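Local coordinates for protein putative acetyltransferase Sthe_0691 (PDB 3SHP) that probably transfers an acetyl group from acetyl-coenzyme A to an acceptor not yet known, at residues Leu108-Pro111 and Trp112-Glu116. Numbering follows the deposited sequence.
Sequences LVVP and WLRDE
Val109 touches Trp112 and Leu113 within a single helical turn, a local contact near the C-terminal end of helix 98-116, on the side that faces the sheet. The methyl CG2 of Val109 does most of the work: it reaches the benzo edge of the indole, lying near the ring plane, with CG2 of Val109 3.7 Å from CE3 of Trp112. With CG of Trp112 anti to the backbone N (chi1 168°), the indole leaves the helix steeply, and its CE3 edge passes across the valine methyl at a slant. Leu113 adds a looser touch, its CG 4.4 Å from CG2 of Val109. Beneath this cluster Leu87 of strand 84-91 meets both Val109 and Leu113, Phe80 packs on Leu113, and Ile78 on the indole; His117 meets Trp112 edge-to-face.

Pro111 has no N-H to give to the turn before it, and the helix kinks there. The ladder is interrupted at the next residue too, with N of Trp112 3.9 Å from O of Leu108. From Leu113 on, the i to i+4 bonds resume. N of Arg114 bonds to O of Val110 at 2.9 Å, and the bond from N of Leu113 to O of Val109 is of similar length. The carbonyl of Pro111 still accepts N of Asp115, which is tilted 25° from the carbonyl plane. On another face, Arg114 lies along Val110, its NE 4.0 Å from CG1 of Val110. The stretched-out arginine chain carries the guanidinium to Ala140, where NH1 hydrogen-bonds to the carbonyl O, tying the helix to the loop after helix 131-139.

The result is an amphipathic, proline-kinked helix that forms the crossover of the beta-alpha-beta unit 84-91, 98-116, 121-127, an arrangement consistent with the GNAT acetyltransferase fold.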
loop_
_atom_site.group_PDB
_atom_site.type_symbol
_atom_site.label_atom_id
_atom_site.label_comp_id
_atom_site.label_asym_id
_atom_site.label_seq_id
_atom_site.Cartn_x
_atom_site.Cartn_y
_atom_site.Cartn_z
ATOM N N LEU A 108 -33.250 14.867 14.582
ATOM C CA LEU A 108 -32.926 16.227 14.992
ATOM C C LEU A 108 -32.554 17.109 13.827
ATOM O O LEU A 108 -33.018 18.236 13.754
ATOM C CB LEU A 108 -31.786 16.246 16.025
ATOM C CG LEU A 108 -32.072 15.403 17.287
ATOM C CD1 LEU A 108 -30.917 15.492 18.243
ATOM C CD2 LEU A 108 -33.382 15.815 17.970
ATOM N N VAL A 109 -31.714 16.605 12.928
ATOM C CA VAL A 109 -31.120 17.447 11.891
ATOM C C VAL A 109 -32.099 17.761 10.743
ATOM O O VAL A 109 -32.046 18.847 10.188
ATOM C CB VAL A 109 -29.774 16.851 11.351
ATOM C CG1 VAL A 109 -30.023 15.720 10.390
ATOM C CG2 VAL A 109 -28.940 17.926 10.662
ATOM N N VAL A 110 -33.004 16.840 10.411
ATOM C CA VAL A 110 -33.925 17.057 9.274
ATOM C C VAL A 110 -34.872 18.259 9.440
ATOM O O VAL A 110 -34.936 19.131 8.557
ATOM C CB VAL A 110 -34.686 15.754 8.856
ATOM C CG1 VAL A 110 -35.774 16.059 7.774
ATOM C CG2 VAL A 110 -33.712 14.741 8.312
ATOM N N PRO A 111 -35.585 18.352 10.579
ATOM C CA PRO A 111 -36.482 19.507 10.674
ATOM C C PRO A 111 -35.717 20.835 10.628
ATOM O O PRO A 111 -36.240 21.822 10.067
ATOM C CB PRO A 111 -37.153 19.338 12.047
ATOM C CG PRO A 111 -36.923 17.904 12.430
ATOM C CD PRO A 111 -35.600 17.538 11.807
ATOM N N TRP A 112 -34.516 20.864 11.216
ATOM C CA TRP A 112 -33.634 22.033 11.142
ATOM C C TRP A 112 -33.292 22.365 9.673
ATOM O O TRP A 112 -33.327 23.535 9.269
ATOM C CB TRP A 112 -32.360 21.838 11.982
ATOM C CG TRP A 112 -31.308 22.875 11.714
ATOM C CD1 TRP A 112 -31.362 24.200 12.041
ATOM C CD2 TRP A 112 -30.046 22.683 11.049
ATOM N NE1 TRP A 112 -30.225 24.844 11.618
ATOM C CE2 TRP A 112 -29.398 23.939 11.008
ATOM C CE3 TRP A 112 -29.399 21.573 10.486
ATOM C CZ2 TRP A 112 -28.129 24.119 10.426
ATOM C CZ3 TRP A 112 -28.138 21.757 9.900
ATOM C CH2 TRP A 112 -27.531 23.029 9.862
ATOM N N LEU A 113 -32.980 21.336 8.891
ATOM C CA LEU A 113 -32.646 21.503 7.478
ATOM C C LEU A 113 -33.820 22.064 6.660
ATOM O O LEU A 113 -33.626 22.960 5.829
ATOM C CB LEU A 113 -32.127 20.183 6.864
ATOM C CG LEU A 113 -30.655 19.796 7.102
ATOM C CD1 LEU A 113 -30.295 18.496 6.368
ATOM C CD2 LEU A 113 -29.662 20.890 6.703
ATOM N N ARG A 114 -35.027 21.549 6.901
ATOM C CA ARG A 114 -36.224 22.038 6.204
ATOM C C ARG A 114 -36.566 23.478 6.566
ATOM O O ARG A 114 -36.903 24.264 5.684
ATOM C CB ARG A 114 -37.446 21.154 6.465
ATOM C CG ARG A 114 -37.366 19.692 5.946
ATOM C CD ARG A 114 -38.763 19.045 6.112
ATOM N NE ARG A 114 -38.876 17.608 5.824
ATOM C CZ ARG A 114 -39.156 17.082 4.628
ATOM N NH1 ARG A 114 -39.290 15.776 4.518
ATOM N NH2 ARG A 114 -39.299 17.843 3.543
ATOM N N ASP A 115 -36.474 23.827 7.848
ATOM C CA ASP A 115 -36.896 25.156 8.314
ATOM C C ASP A 115 -35.873 26.273 8.091
ATOM O O ASP A 115 -36.227 27.367 7.640
ATOM C CB ASP A 115 -37.258 25.152 9.805
ATOM C CG ASP A 115 -38.411 24.220 10.145
ATOM O OD1 ASP A 115 -39.180 23.850 9.240
ATOM O OD2 ASP A 115 -38.543 23.861 11.338
ATOM N N GLU A 116 -34.619 26.025 8.452
ATOM C CA GLU A 116 -33.646 27.120 8.531
ATOM C C GLU A 116 -32.957 27.435 7.195
ATOM O O GLU A 116 -32.077 28.308 7.121
ATOM C CB GLU A 116 -32.634 26.857 9.657
ATOM C CG GLU A 116 -33.194 27.150 11.049
ATOM C CD GLU A 116 -33.775 28.563 11.149
ATOM O OE1 GLU A 116 -32.986 29.531 11.283
ATOM O OE2 GLU A 116 -35.022 28.707 11.088
#